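PDB 4OIF: beta-galactosidase from Geobacillus stearothermophilus, which probably hydrolyses terminal non-reducing beta-D-galactose residues of beta-D-galactosides, as a zinc-binding, trimeric member of glycoside hydrolase family 42. Local coordinates for residues A[287-292]-A[297-302]; A[325-330]-A[334-339]; A[340-345]-A[357-362]; A[374-379]-A[386-391]. All coordinates share one frame; numbering follows the deposited sequence.

All four contacts lie in the barrel domain and are mostly buried, from contact 1 about 16 Å from the chain's centre to contact 4 at about 26 Å (centre to centre); contact 2 includes the exposed Trp330. Only contact 3 is untouched by another subunit. Contacts 1 and 4 each fold a loop onto the helix that follows it, by apolar packing without a hydrogen bond across. Contact 2 pairs two runs of one loop through backbone and amide groups, while contact 3 joins a helix to a strand through a single polar aromatic pair. Lys337 of contact 2 reaches His342 of contact 3, and Glu390 of contact 4 bonds the backbone of Gly340 and Phe343.

Contact 1: A[287-292]-A[297-302]; sequences PAWHND and ADLAMK
Pro287 and Leu299 are the residues whose CA atoms come nearest, 7.2 Å apart, where the loop 287-292 runs beside the helical turn 297-302. The loop reverses in a type II beta turn from Ala288 to Asn291, whose backbone bond is weak. The side chain of Asn291 reinforces the turn: ND2 donates to Ala288 O at 2.8 Å (160°), with the acceptor close to the amide plane; the amide also bonds Glu294 and the backbone N of Trp293. A short amide suits this place because it can fold back on its own turn. In the TIM-barrel fold this is a beta-alpha loop, leaving strand 282-284 and bending back onto helix 296-312. Leu299 packs its CD2 among Pro287, Ala288 O, Trp289 and Asn291. With CG anti to the backbone N (chi1 -173°), Leu299 CD2 comes 3.5 Å from Trp289 CE3 and 4.0 Å from Pro287 CB. Leu299 CG makes an off-centre CH-pi contact with the six-membered ring of Trp289, 4.3 Å from its centroid. At the indole edge, near the ring plane, Ala300 CA lies 4.0 Å from Trp289 CH2, a small residue letting the ring close up to the helix. Tyr536 of the second subunit packs on Ala288 and Asn291.

Contact 2: A[325-330]-A[334-339]; sequences PSLVNW and NKAKRP
Pro325 meets Lys337 at the start of the first run, its O 4.1 Å from Lys337 CD; the two runs point almost oppositely, 165° apart. At Ser326 the carbonyl does the work: Lys337 N donates to Ser326 O at 3.0 Å, approaching from above the carbonyl plane, and Ala336 CA adds a CA-H...O contact to the same oxygen. Leu327 turns its side chain toward the second run, with CB 3.8 Å from Ala336 CB and CD2 3.5 Å from Asn334 O; the small alanine allows this close backbone approach. Next, a water accepts from Val328 N and donates to Lys335 O, linking the runs where these two groups do not bond each other directly. Val328 O lies near Asn334 OD1, but both are acceptors. With CG opposite the carbonyl carbon (chi1 -63°), the Asn334 amide comes alongside Val328 O and Asn329 O. Asn334 ND2 gives Asn329 O a weak bond (3.2 Å), its stronger partner being Phe431 O of the second subunit, while OD1 accepts from His331 N. A leucine in place of Asn334 would probably leave both His331 N and that Phe431 carbonyl without their amide mate. Trp330, predicted to bind substrate, ends the run. The extended Lys337 chain carries NZ to Thr324 O and Ser345 OG. The whole loop links strand 319-322 to helix 341-351, with Val387 and Val391 of helix 386-399 packed on Pro325.

Contact 3: A[340-345]-A[357-362]; sequences GMHFLS and ILYFQW
His342 and Tyr359 meet rim to rim, their ring planes turned 46° from each other and their centroids 5.2 Å apart, so neither lies over the other's face. The link is polar: His342 NE2 donates to Tyr359 OH at 3.1 Å along a nearly straight line (168°), the hydroxyl oxygen sitting in the plane of the imidazole. Alongside this bond, His342 CE1 approaches Tyr359 CE1 to 3.2 Å, a tight fit. CG of His342 stands anti to the backbone N (chi1 180°), which carries the imidazole off the helix toward the strand. A histidine suits the place because its two nitrogens serve two partners: NE2 donates its N-H to the tyrosine oxygen, while ND1 accepts from Lys337 NZ, a pairing consistent with a neutral ring. Tyr359 OH in turn is bonded to His17 NE2, so the hydroxyl joins two histidines in the layer between the strands and the outer helices. A phenylalanine at Tyr359 would probably leave NE2 of the buried His342, and that of His17, without this shared partner. Glu390 and Val391 of helix 386-399 pack against the pair. This is a helix-to-strand contact of a (beta/alpha)8 barrel: helix 341-351 leads into strand 356-359, the eighth, which closes the barrel against the first, 16-21. Tyr359 lies about 7 Å from Glu322, the predicted nucleophile, measured between side chains.

Contact 4: A[374-379]-A[386-391]; sequences GAVVDH and RVFQEV
Val376 is the main bump of this contact, its branched end pressing into the hollow between Phe388 and Val391. The CA atoms of Val376 and Phe388 lie 5.4 Å apart. One methyl takes each wall of the hollow: Val376 CG1 lies 3.7 Å from Phe388 CD2, approaching the ring obliquely, while CG2 reaches Val391 CG1 at 4.2 Å. Having CG1 anti to the backbone N (chi1 174°) aims the fork at both walls at once, a job that suits a beta-branched residue. Phe388 in turn is a bump for the loop: Val377 CG2 stands at the edge of its ring, near the plane, 4.4 Å from CE2. One residue before Phe388, Val387 CG1 rests against Ala375 O at 3.7 Å, beside a residue whose own methyl points away. Beyond the two segments, Tyr359 and Trp362 pack on Val376, and Leu39 and Leu42 of helix 30-42 on Phe388, so the loop is wedged between the barrel and its last helix. No hydrogen bond crosses the contact, so between these two segments the hold comes from shape and apolar burial rather than directed bonds.

Contact 1: A[287-292]-A[297-302]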
loop_
_atom_site.group_PDB
_atom_site.type_symbol
_atom_site.label_atom_id
_atom_site.label_comp_id
_atom_site.label_asym_id
_atom_site.label_seq_id
_atom_site.Cartn_x
_atom_site.Cartn_y
_atom_site.Cartn_z
ATOM N N PRO A 287 21.708 13.051 -3.427
ATOM C CA PRO A 287 21.501 12.789 -2.001
ATOM C C PRO A 287 20.417 13.693 -1.432
ATOM O O PRO A 287 20.320 14.847 -1.853
ATOM C CB PRO A 287 22.865 13.113 -1.376
ATOM C CG PRO A 287 23.825 13.127 -2.510
ATOM C CD PRO A 287 23.044 13.617 -3.682
ATOM N N ALA A 288 19.621 13.186 -0.495
ATOM C CA ALA A 288 18.556 13.984 0.084
ATOM C C ALA A 288 19.090 14.825 1.240
ATOM O O ALA A 288 18.775 14.571 2.407
ATOM C CB ALA A 288 17.421 13.098 0.541
ATOM N N TRP A 289 19.903 15.829 0.899
ATOM C CA TRP A 289 20.557 16.670 1.900
ATOM C C TRP A 289 19.550 17.391 2.786
ATOM O O TRP A 289 18.545 17.909 2.309
ATOM C CB TRP A 289 21.475 17.708 1.243
ATOM C CG TRP A 289 22.623 17.146 0.425
ATOM C CD1 TRP A 289 22.803 17.261 -0.931
ATOM C CD2 TRP A 289 23.748 16.401 0.912
ATOM N NE1 TRP A 289 23.970 16.635 -1.313
ATOM C CE2 TRP A 289 24.568 16.101 -0.204
ATOM C CE3 TRP A 289 24.146 15.965 2.180
ATOM C CZ2 TRP A 289 25.752 15.375 -0.086
ATOM C CZ3 TRP A 289 25.326 15.245 2.297
ATOM C CH2 TRP A 289 26.115 14.957 1.169
ATOM N N HIS A 290 19.849 17.397 4.082
ATOM C CA HIS A 290 19.079 18.103 5.097
ATOM C C HIS A 290 17.745 17.429 5.388
ATOM O O HIS A 290 16.821 18.072 5.884
ATOM C CB HIS A 290 18.858 19.565 4.688
ATOM C CG HIS A 290 20.089 20.237 4.164
ATOM N ND1 HIS A 290 21.237 20.378 4.915
ATOM C CD2 HIS A 290 20.346 20.811 2.965
ATOM C CE1 HIS A 290 22.150 21.008 4.197
ATOM N NE2 HIS A 290 21.635 21.282 3.012
ATOM N N ASN A 291 17.659 16.133 5.095
ATOM C CA ASN A 291 16.510 15.326 5.504
ATOM C C ASN A 291 16.427 15.262 7.021
ATOM O O ASN A 291 17.372 15.631 7.715
ATOM C CB ASN A 291 16.570 13.906 4.910
ATOM C CG ASN A 291 17.728 13.060 5.468
ATOM O OD1 ASN A 291 17.677 12.572 6.601
ATOM N ND2 ASN A 291 18.750 12.842 4.642
ATOM N N ASP A 292 15.299 14.793 7.537
ATOM C CA ASP A 292 15.098 14.809 8.981
ATOM C C ASP A 292 15.269 13.441 9.616
ATOM O O ASP A 292 14.769 13.211 10.711
ATOM C CB ASP A 292 13.707 15.379 9.329
ATOM C CG ASP A 292 12.560 14.504 8.845
ATOM O OD1 ASP A 292 12.806 13.560 8.051
ATOM O OD2 ASP A 292 11.401 14.788 9.245
ATOM N N ALA A 297 26.528 14.050 8.119
ATOM C CA ALA A 297 27.682 13.152 8.090
ATOM C C ALA A 297 27.337 11.722 7.625
ATOM O O ALA A 297 28.091 11.127 6.847
ATOM C CB ALA A 297 28.354 13.118 9.477
ATOM N N ASP A 298 26.212 11.172 8.084
ATOM C CA ASP A 298 25.805 9.813 7.673
ATOM C C ASP A 298 25.501 9.730 6.171
ATOM O O ASP A 298 25.925 8.786 5.458
ATOM C CB ASP A 298 24.578 9.354 8.469
ATOM C CG ASP A 298 24.876 9.122 9.943
ATOM O OD1 ASP A 298 25.942 8.550 10.273
ATOM O OD2 ASP A 298 24.031 9.523 10.771
ATOM N N LEU A 299 24.766 10.729 5.690
ATOM C CA LEU A 299 24.471 10.834 4.267
ATOM C C LEU A 299 25.765 10.972 3.466
ATOM O O LEU A 299 25.958 10.282 2.453
ATOM C CB LEU A 299 23.548 12.014 3.995
ATOM C CG LEU A 299 23.031 12.144 2.565
ATOM C CD1 LEU A 299 22.429 10.824 2.118
ATOM C CD2 LEU A 299 21.992 13.259 2.474
ATOM N N ALA A 300 26.648 11.856 3.936
ATOM C CA ALA A 300 27.914 12.118 3.253
ATOM C C ALA A 300 28.722 10.833 3.147
ATOM O O ALA A 300 29.305 10.540 2.104
ATOM C CB ALA A 300 28.710 13.189 3.975
ATOM N N MET A 301 28.729 10.066 4.232
ATOM C CA MET A 301 29.367 8.755 4.252
ATOM C C MET A 301 28.785 7.832 3.186
ATOM O O MET A 301 29.541 7.170 2.456
ATOM C CB MET A 301 29.219 8.109 5.625
ATOM C CG MET A 301 29.975 6.800 5.764
ATOM S SD MET A 301 29.815 6.133 7.419
ATOM C CE MET A 301 28.038 5.953 7.489
ATOM N N LYS A 302 27.452 7.778 3.100
ATOM C CA LYS A 302 26.810 6.966 2.049
ATOM C C LYS A 302 27.258 7.371 0.637
ATOM O O LYS A 302 27.549 6.514 -0.241
ATOM C CB LYS A 302 25.285 7.063 2.144
ATOM C CG LYS A 302 24.664 6.298 3.291
ATOM C CD LYS A 302 23.162 6.452 3.257
ATOM C CE LYS A 302 22.542 6.233 4.608
ATOM N NZ LYS A 302 21.081 6.543 4.602
#

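Contact 2: A[325-330]-A[334-339]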
loop_
_atom_site.group_PDB
_atom_site.type_symbol
_atom_site.label_atom_id
_atom_site.label_comp_id
_atom_site.label_asym_id
_atom_site.label_seq_id
_atom_site.Cartn_x
_atom_site.Cartn_y
_atom_site.Cartn_z
ATOM N N PRO A 325 22.418 21.531 -8.220
ATOM C CA PRO A 325 23.002 22.690 -7.531
ATOM C C PRO A 325 22.083 23.215 -6.427
ATOM O O PRO A 325 22.459 24.108 -5.673
ATOM C CB PRO A 325 23.164 23.726 -8.653
ATOM C CG PRO A 325 22.108 23.364 -9.653
ATOM C CD PRO A 325 21.966 21.862 -9.587
ATOM N N SER A 326 20.885 22.654 -6.330
ATOM C CA SER A 326 19.924 23.116 -5.335
ATOM C C SER A 326 19.017 21.972 -4.871
ATOM O O SER A 326 19.324 21.292 -3.884
ATOM C CB SER A 326 19.095 24.289 -5.892
ATOM O OG SER A 326 18.402 23.932 -7.081
ATOM N N LEU A 327 17.922 21.744 -5.595
ATOM C CA LEU A 327 16.936 20.733 -5.196
ATOM C C LEU A 327 16.548 19.862 -6.400
ATOM O O LEU A 327 16.974 20.146 -7.519
ATOM C CB LEU A 327 15.716 21.416 -4.531
ATOM C CG LEU A 327 14.797 22.465 -5.198
ATOM C CD1 LEU A 327 15.283 22.954 -6.544
ATOM C CD2 LEU A 327 13.468 21.880 -5.438
ATOM N N VAL A 328 15.802 18.779 -6.165
ATOM C CA VAL A 328 15.245 17.994 -7.266
ATOM C C VAL A 328 13.715 18.114 -7.287
ATOM O O VAL A 328 13.141 18.902 -6.540
ATOM C CB VAL A 328 15.644 16.512 -7.190
ATOM C CG1 VAL A 328 17.157 16.368 -7.244
ATOM C CG2 VAL A 328 15.071 15.870 -5.936
ATOM N N ASN A 329 13.056 17.334 -8.137
ATOM C CA ASN A 329 11.613 17.498 -8.339
ATOM C C ASN A 329 10.817 16.295 -7.874
ATOM O O ASN A 329 9.627 16.400 -7.579
ATOM C CB ASN A 329 11.309 17.742 -9.821
ATOM C CG ASN A 329 11.735 16.569 -10.701
ATOM O OD1 ASN A 329 12.904 16.182 -10.711
ATOM N ND2 ASN A 329 10.781 15.981 -11.417
ATOM N N TRP A 330 11.491 15.154 -7.809
ATOM C CA TRP A 330 10.829 13.860 -7.693
ATOM C C TRP A 330 10.927 13.241 -6.312
ATOM O O TRP A 330 10.488 12.110 -6.120
ATOM C CB TRP A 330 11.415 12.889 -8.716
ATOM C CG TRP A 330 12.911 12.796 -8.646
ATOM C CD1 TRP A 330 13.819 13.674 -9.187
ATOM C CD2 TRP A 330 13.678 11.780 -7.990
ATOM N NE1 TRP A 330 15.100 13.260 -8.908
ATOM C CE2 TRP A 330 15.043 12.099 -8.180
ATOM C CE3 TRP A 330 13.347 10.628 -7.268
ATOM C CZ2 TRP A 330 16.069 11.307 -7.674
ATOM C CZ3 TRP A 330 14.372 9.839 -6.767
ATOM C CH2 TRP A 330 15.715 10.186 -6.967
ATOM N N ASN A 334 11.157 17.983 -1.504
ATOM C CA ASN A 334 12.188 18.570 -2.355
ATOM C C ASN A 334 12.882 19.764 -1.715
ATOM O O ASN A 334 12.705 20.900 -2.127
ATOM C CB ASN A 334 11.589 18.956 -3.704
ATOM C CG ASN A 334 11.080 17.746 -4.460
ATOM O OD1 ASN A 334 11.861 16.884 -4.869
ATOM N ND2 ASN A 334 9.763 17.655 -4.620
ATOM N N LYS A 335 13.681 19.475 -0.699
ATOM C CA LYS A 335 14.419 20.498 0.018
ATOM C C LYS A 335 15.701 20.834 -0.741
ATOM O O LYS A 335 16.386 19.942 -1.251
ATOM C CB LYS A 335 14.734 20.021 1.434
ATOM C CG LYS A 335 15.080 21.099 2.436
ATOM C CD LYS A 335 15.251 20.476 3.814
ATOM C CE LYS A 335 15.620 21.491 4.857
ATOM N NZ LYS A 335 15.886 20.780 6.129
ATOM N N ALA A 336 16.010 22.124 -0.816
ATOM C CA ALA A 336 17.217 22.596 -1.476
ATOM C C ALA A 336 18.416 22.585 -0.540
ATOM O O ALA A 336 18.275 22.665 0.687
ATOM C CB ALA A 336 17.002 23.998 -2.035
ATOM N N LYS A 337 19.599 22.475 -1.140
ATOM C CA LYS A 337 20.854 22.607 -0.422
ATOM C C LYS A 337 20.935 23.940 0.319
ATOM O O LYS A 337 20.617 24.997 -0.238
ATOM C CB LYS A 337 22.031 22.482 -1.386
ATOM C CG LYS A 337 22.255 21.086 -1.925
ATOM C CD LYS A 337 23.276 21.101 -3.054
ATOM C CE LYS A 337 23.832 19.708 -3.314
ATOM N NZ LYS A 337 24.621 19.649 -4.571
ATOM N N ARG A 338 21.357 23.882 1.577
ATOM C CA ARG A 338 21.640 25.083 2.358
ATOM C C ARG A 338 22.899 25.742 1.831
ATOM O O ARG A 338 23.736 25.062 1.250
ATOM C CB ARG A 338 21.799 24.740 3.842
ATOM C CG ARG A 338 20.534 24.938 4.634
ATOM C CD ARG A 338 19.412 24.067 4.102
ATOM N NE ARG A 338 18.162 24.389 4.769
ATOM C CZ ARG A 338 17.038 24.713 4.147
ATOM N NH1 ARG A 338 16.982 24.731 2.823
ATOM N NH2 ARG A 338 15.962 24.998 4.866
ATOM N N PRO A 339 23.034 27.067 2.025
ATOM C CA PRO A 339 24.261 27.775 1.627
ATOM C C PRO A 339 25.501 27.002 2.063
ATOM O O PRO A 339 25.529 26.521 3.198
ATOM C CB PRO A 339 24.158 29.102 2.376
ATOM C CG PRO A 339 22.675 29.332 2.509
ATOM C CD PRO A 339 22.056 27.966 2.665
HETATM O O HOH W 1 15.343 18.229 -3.452
#

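Contact 3: A[340-345]-A[357-362]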
loop_
_atom_site.group_PDB
_atom_site.type_symbol
_atom_site.label_atom_id
_atom_site.label_comp_id
_atom_site.label_asym_id
_atom_site.label_seq_id
_atom_site.Cartn_x
_atom_site.Cartn_y
_atom_site.Cartn_z
ATOM N N GLY A 340 26.477 26.849 1.173
ATOM C CA GLY A 340 27.700 26.140 1.496
ATOM C C GLY A 340 27.679 24.645 1.197
ATOM O O GLY A 340 28.728 24.036 0.951
ATOM N N MET A 341 26.491 24.047 1.214
ATOM C CA MET A 341 26.382 22.608 1.061
ATOM C C MET A 341 26.711 22.175 -0.366
ATOM O O MET A 341 27.255 21.083 -0.589
ATOM C CB MET A 341 24.981 22.135 1.458
ATOM C CG MET A 341 24.700 20.678 1.133
ATOM S SD MET A 341 25.847 19.532 1.921
ATOM C CE MET A 341 25.491 19.855 3.625
ATOM N N HIS A 342 26.384 23.024 -1.337
ATOM C CA HIS A 342 26.687 22.676 -2.713
ATOM C C HIS A 342 28.194 22.649 -2.925
ATOM O O HIS A 342 28.747 21.685 -3.485
ATOM C CB HIS A 342 26.040 23.637 -3.702
ATOM C CG HIS A 342 26.353 23.292 -5.121
ATOM N ND1 HIS A 342 26.105 22.044 -5.645
ATOM C CD2 HIS A 342 26.948 24.002 -6.107
ATOM C CE1 HIS A 342 26.504 22.009 -6.903
ATOM N NE2 HIS A 342 27.026 23.183 -7.205
ATOM N N PHE A 343 28.861 23.701 -2.461
ATOM C CA PHE A 343 30.318 23.754 -2.540
ATOM C C PHE A 343 30.953 22.505 -1.886
ATOM O O PHE A 343 31.806 21.804 -2.483
ATOM C CB PHE A 343 30.850 25.044 -1.893
ATOM C CG PHE A 343 32.289 25.289 -2.188
ATOM C CD1 PHE A 343 32.666 25.970 -3.328
ATOM C CD2 PHE A 343 33.278 24.765 -1.366
ATOM C CE1 PHE A 343 34.003 26.146 -3.633
ATOM C CE2 PHE A 343 34.611 24.946 -1.660
ATOM C CZ PHE A 343 34.973 25.637 -2.799
ATOM N N LEU A 344 30.491 22.219 -0.673
ATOM C CA LEU A 344 30.971 21.093 0.127
ATOM C C LEU A 344 30.832 19.764 -0.599
ATOM O O LEU A 344 31.811 19.008 -0.724
ATOM C CB LEU A 344 30.215 21.053 1.457
ATOM C CG LEU A 344 30.254 19.812 2.348
ATOM C CD1 LEU A 344 31.673 19.420 2.759
ATOM C CD2 LEU A 344 29.365 20.015 3.581
ATOM N N SER A 345 29.621 19.488 -1.084
ATOM C CA SER A 345 29.342 18.238 -1.791
ATOM C C SER A 345 30.163 18.110 -3.091
ATOM O O SER A 345 30.644 17.018 -3.433
ATOM C CB SER A 345 27.839 18.107 -2.080
ATOM O OG SER A 345 27.367 19.058 -3.016
ATOM N N ILE A 357 32.499 18.236 -12.118
ATOM C CA ILE A 357 31.267 18.600 -11.446
ATOM C C ILE A 357 30.244 19.008 -12.521
ATOM O O ILE A 357 30.321 20.090 -13.145
ATOM C CB ILE A 357 31.466 19.734 -10.415
ATOM C CG1 ILE A 357 32.475 19.319 -9.332
ATOM C CG2 ILE A 357 30.140 20.099 -9.784
ATOM C CD1 ILE A 357 32.035 18.148 -8.460
ATOM N N LEU A 358 29.300 18.106 -12.753
ATOM C CA LEU A 358 28.291 18.305 -13.773
ATOM C C LEU A 358 26.890 18.186 -13.162
ATOM O O LEU A 358 26.624 17.340 -12.298
ATOM C CB LEU A 358 28.486 17.310 -14.923
ATOM C CG LEU A 358 29.843 17.412 -15.636
ATOM C CD1 LEU A 358 30.128 16.205 -16.548
ATOM C CD2 LEU A 358 29.939 18.716 -16.421
ATOM N N TYR A 359 26.010 19.063 -13.626
ATOM C CA TYR A 359 24.673 19.216 -13.102
ATOM C C TYR A 359 23.604 18.700 -14.044
ATOM O O TYR A 359 23.773 18.633 -15.273
ATOM C CB TYR A 359 24.370 20.691 -12.821
ATOM C CG TYR A 359 25.447 21.439 -12.071
ATOM C CD1 TYR A 359 25.849 21.035 -10.801
ATOM C CD2 TYR A 359 26.050 22.568 -12.628
ATOM C CE1 TYR A 359 26.834 21.726 -10.114
ATOM C CE2 TYR A 359 27.025 23.270 -11.949
ATOM C CZ TYR A 359 27.415 22.845 -10.691
ATOM O OH TYR A 359 28.389 23.539 -10.015
ATOM N N PHE A 360 22.483 18.339 -13.452
ATOM C CA PHE A 360 21.244 18.470 -14.167
ATOM C C PHE A 360 20.477 19.568 -13.458
ATOM O O PHE A 360 20.184 19.435 -12.273
ATOM C CB PHE A 360 20.426 17.181 -14.197
ATOM C CG PHE A 360 19.220 17.304 -15.067
ATOM C CD1 PHE A 360 19.291 16.990 -16.421
ATOM C CD2 PHE A 360 18.042 17.829 -14.560
ATOM C CE1 PHE A 360 18.194 17.150 -17.241
ATOM C CE2 PHE A 360 16.941 17.995 -15.372
ATOM C CZ PHE A 360 17.016 17.658 -16.715
ATOM N N GLN A 361 20.164 20.657 -14.154
ATOM C CA GLN A 361 20.572 20.907 -15.531
ATOM C C GLN A 361 21.098 22.348 -15.606
ATOM O O GLN A 361 21.261 22.997 -14.575
ATOM C CB GLN A 361 19.402 20.696 -16.504
ATOM C CG GLN A 361 18.177 21.546 -16.208
ATOM C CD GLN A 361 17.043 21.334 -17.212
ATOM O OE1 GLN A 361 17.277 21.160 -18.408
ATOM N NE2 GLN A 361 15.806 21.363 -16.723
ATOM N N TRP A 362 21.372 22.851 -16.806
ATOM C CA TRP A 362 21.841 24.225 -16.924
ATOM C C TRP A 362 20.724 25.213 -16.624
ATOM O O TRP A 362 20.855 26.077 -15.754
ATOM C CB TRP A 362 22.396 24.513 -18.314
ATOM C CG TRP A 362 22.591 25.983 -18.535
ATOM C CD1 TRP A 362 21.860 26.798 -19.355
ATOM C CD2 TRP A 362 23.553 26.827 -17.886
ATOM N NE1 TRP A 362 22.320 28.090 -19.272
ATOM C CE2 TRP A 362 23.361 28.135 -18.380
ATOM C CE3 TRP A 362 24.562 26.601 -16.937
ATOM C CZ2 TRP A 362 24.149 29.214 -17.964
ATOM C CZ3 TRP A 362 25.340 27.670 -16.526
ATOM C CH2 TRP A 362 25.123 28.960 -17.033
#

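Contact 4: A[374-379]-A[386-391]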
loop_
_atom_site.group_PDB
_atom_site.type_symbol
_atom_site.label_atom_id
_atom_site.label_comp_id
_atom_site.label_asym_id
_atom_site.label_seq_id
_atom_site.Cartn_x
_atom_site.Cartn_y
_atom_site.Cartn_z
ATOM N N GLY A 374 16.107 21.362 -9.805
ATOM C CA GLY A 374 17.167 22.346 -9.681
ATOM C C GLY A 374 17.925 22.556 -10.981
ATOM O O GLY A 374 17.988 21.670 -11.834
ATOM N N ALA A 375 18.471 23.755 -11.141
ATOM C CA ALA A 375 19.356 24.076 -12.255
ATOM C C ALA A 375 20.220 25.269 -11.891
ATOM O O ALA A 375 19.947 25.968 -10.910
ATOM C CB ALA A 375 18.566 24.372 -13.521
ATOM N N VAL A 376 21.257 25.505 -12.685
ATOM C CA VAL A 376 22.110 26.651 -12.470
ATOM C C VAL A 376 21.284 27.926 -12.603
ATOM O O VAL A 376 21.401 28.846 -11.787
ATOM C CB VAL A 376 23.282 26.663 -13.456
ATOM C CG1 VAL A 376 24.094 27.944 -13.309
ATOM C CG2 VAL A 376 24.158 25.436 -13.227
ATOM N N VAL A 377 20.429 27.961 -13.621
ATOM C CA VAL A 377 19.633 29.145 -13.905
ATOM C C VAL A 377 18.154 28.887 -13.644
ATOM O O VAL A 377 17.556 27.967 -14.206
ATOM C CB VAL A 377 19.815 29.637 -15.368
ATOM C CG1 VAL A 377 19.113 30.972 -15.551
ATOM C CG2 VAL A 377 21.311 29.763 -15.732
ATOM N N ASP A 378 17.581 29.717 -12.778
ATOM C CA ASP A 378 16.183 29.622 -12.390
ATOM C C ASP A 378 15.278 30.240 -13.454
ATOM O O ASP A 378 15.760 30.757 -14.466
ATOM C CB ASP A 378 15.964 30.322 -11.046
ATOM C CG ASP A 378 14.789 29.762 -10.274
ATOM O OD1 ASP A 378 13.939 29.052 -10.866
ATOM O OD2 ASP A 378 14.713 30.054 -9.067
ATOM N N HIS A 379 13.969 30.205 -13.209
ATOM C CA HIS A 379 13.008 30.778 -14.134
ATOM C C HIS A 379 13.179 32.284 -14.237
ATOM O O HIS A 379 12.754 32.891 -15.219
ATOM C CB HIS A 379 11.578 30.438 -13.715
ATOM C CG HIS A 379 11.276 28.971 -13.744
ATOM N ND1 HIS A 379 11.255 28.235 -14.909
ATOM C CD2 HIS A 379 10.985 28.102 -12.745
ATOM C CE1 HIS A 379 10.967 26.977 -14.629
ATOM N NE2 HIS A 379 10.797 26.872 -13.323
ATOM N N ARG A 386 21.245 32.797 -5.215
ATOM C CA ARG A 386 22.212 32.146 -4.330
ATOM C C ARG A 386 22.734 30.855 -4.961
ATOM O O ARG A 386 23.902 30.487 -4.778
ATOM C CB ARG A 386 21.614 31.869 -2.945
ATOM C CG ARG A 386 20.583 30.745 -2.836
ATOM C CD ARG A 386 20.217 30.581 -1.363
ATOM N NE ARG A 386 19.296 29.486 -1.053
ATOM C CZ ARG A 386 19.670 28.268 -0.664
ATOM N NH1 ARG A 386 20.955 27.959 -0.567
ATOM N NH2 ARG A 386 18.757 27.346 -0.387
ATOM N N VAL A 387 21.873 30.193 -5.725
ATOM C CA VAL A 387 22.252 28.973 -6.408
ATOM C C VAL A 387 23.279 29.286 -7.483
ATOM O O VAL A 387 24.327 28.624 -7.559
ATOM C CB VAL A 387 21.027 28.252 -7.023
ATOM C CG1 VAL A 387 21.459 26.982 -7.719
ATOM C CG2 VAL A 387 20.041 27.896 -5.936
ATOM N N PHE A 388 22.995 30.304 -8.297
ATOM C CA PHE A 388 23.921 30.711 -9.356
ATOM C C PHE A 388 25.276 31.085 -8.768
ATOM O O PHE A 388 26.325 30.674 -9.277
ATOM C CB PHE A 388 23.368 31.888 -10.172
ATOM C CG PHE A 388 24.183 32.203 -11.408
ATOM C CD1 PHE A 388 25.260 33.084 -11.346
ATOM C CD2 PHE A 388 23.879 31.602 -12.626
ATOM C CE1 PHE A 388 26.014 33.362 -12.472
ATOM C CE2 PHE A 388 24.630 31.874 -13.764
ATOM C CZ PHE A 388 25.701 32.756 -13.687
ATOM N N GLN A 389 25.248 31.850 -7.682
ATOM C CA GLN A 389 26.477 32.309 -7.062
ATOM C C GLN A 389 27.268 31.147 -6.476
ATOM O O GLN A 389 28.485 31.087 -6.641
ATOM C CB GLN A 389 26.182 33.373 -5.994
ATOM C CG GLN A 389 25.747 34.729 -6.573
ATOM C CD GLN A 389 26.688 35.244 -7.673
ATOM O OE1 GLN A 389 27.918 35.217 -7.530
ATOM N NE2 GLN A 389 26.107 35.713 -8.778
ATOM N N GLU A 390 26.612 30.198 -5.819
ATOM C CA GLU A 390 27.411 29.125 -5.242
ATOM C C GLU A 390 27.973 28.225 -6.347
ATOM O O GLU A 390 29.100 27.721 -6.228
ATOM C CB GLU A 390 26.626 28.301 -4.218
ATOM C CG GLU A 390 27.541 27.296 -3.513
ATOM C CD GLU A 390 27.049 26.858 -2.141
ATOM O OE1 GLU A 390 26.177 27.547 -1.555
ATOM O OE2 GLU A 390 27.550 25.816 -1.654
ATOM N N VAL A 391 27.213 28.039 -7.426
ATOM C CA VAL A 391 27.771 27.355 -8.590
ATOM C C VAL A 391 29.017 28.089 -9.120
ATOM O O VAL A 391 30.043 27.468 -9.377
ATOM C CB VAL A 391 26.730 27.211 -9.709
ATOM C CG1 VAL A 391 27.394 26.823 -11.022
ATOM C CG2 VAL A 391 25.691 26.180 -9.309
#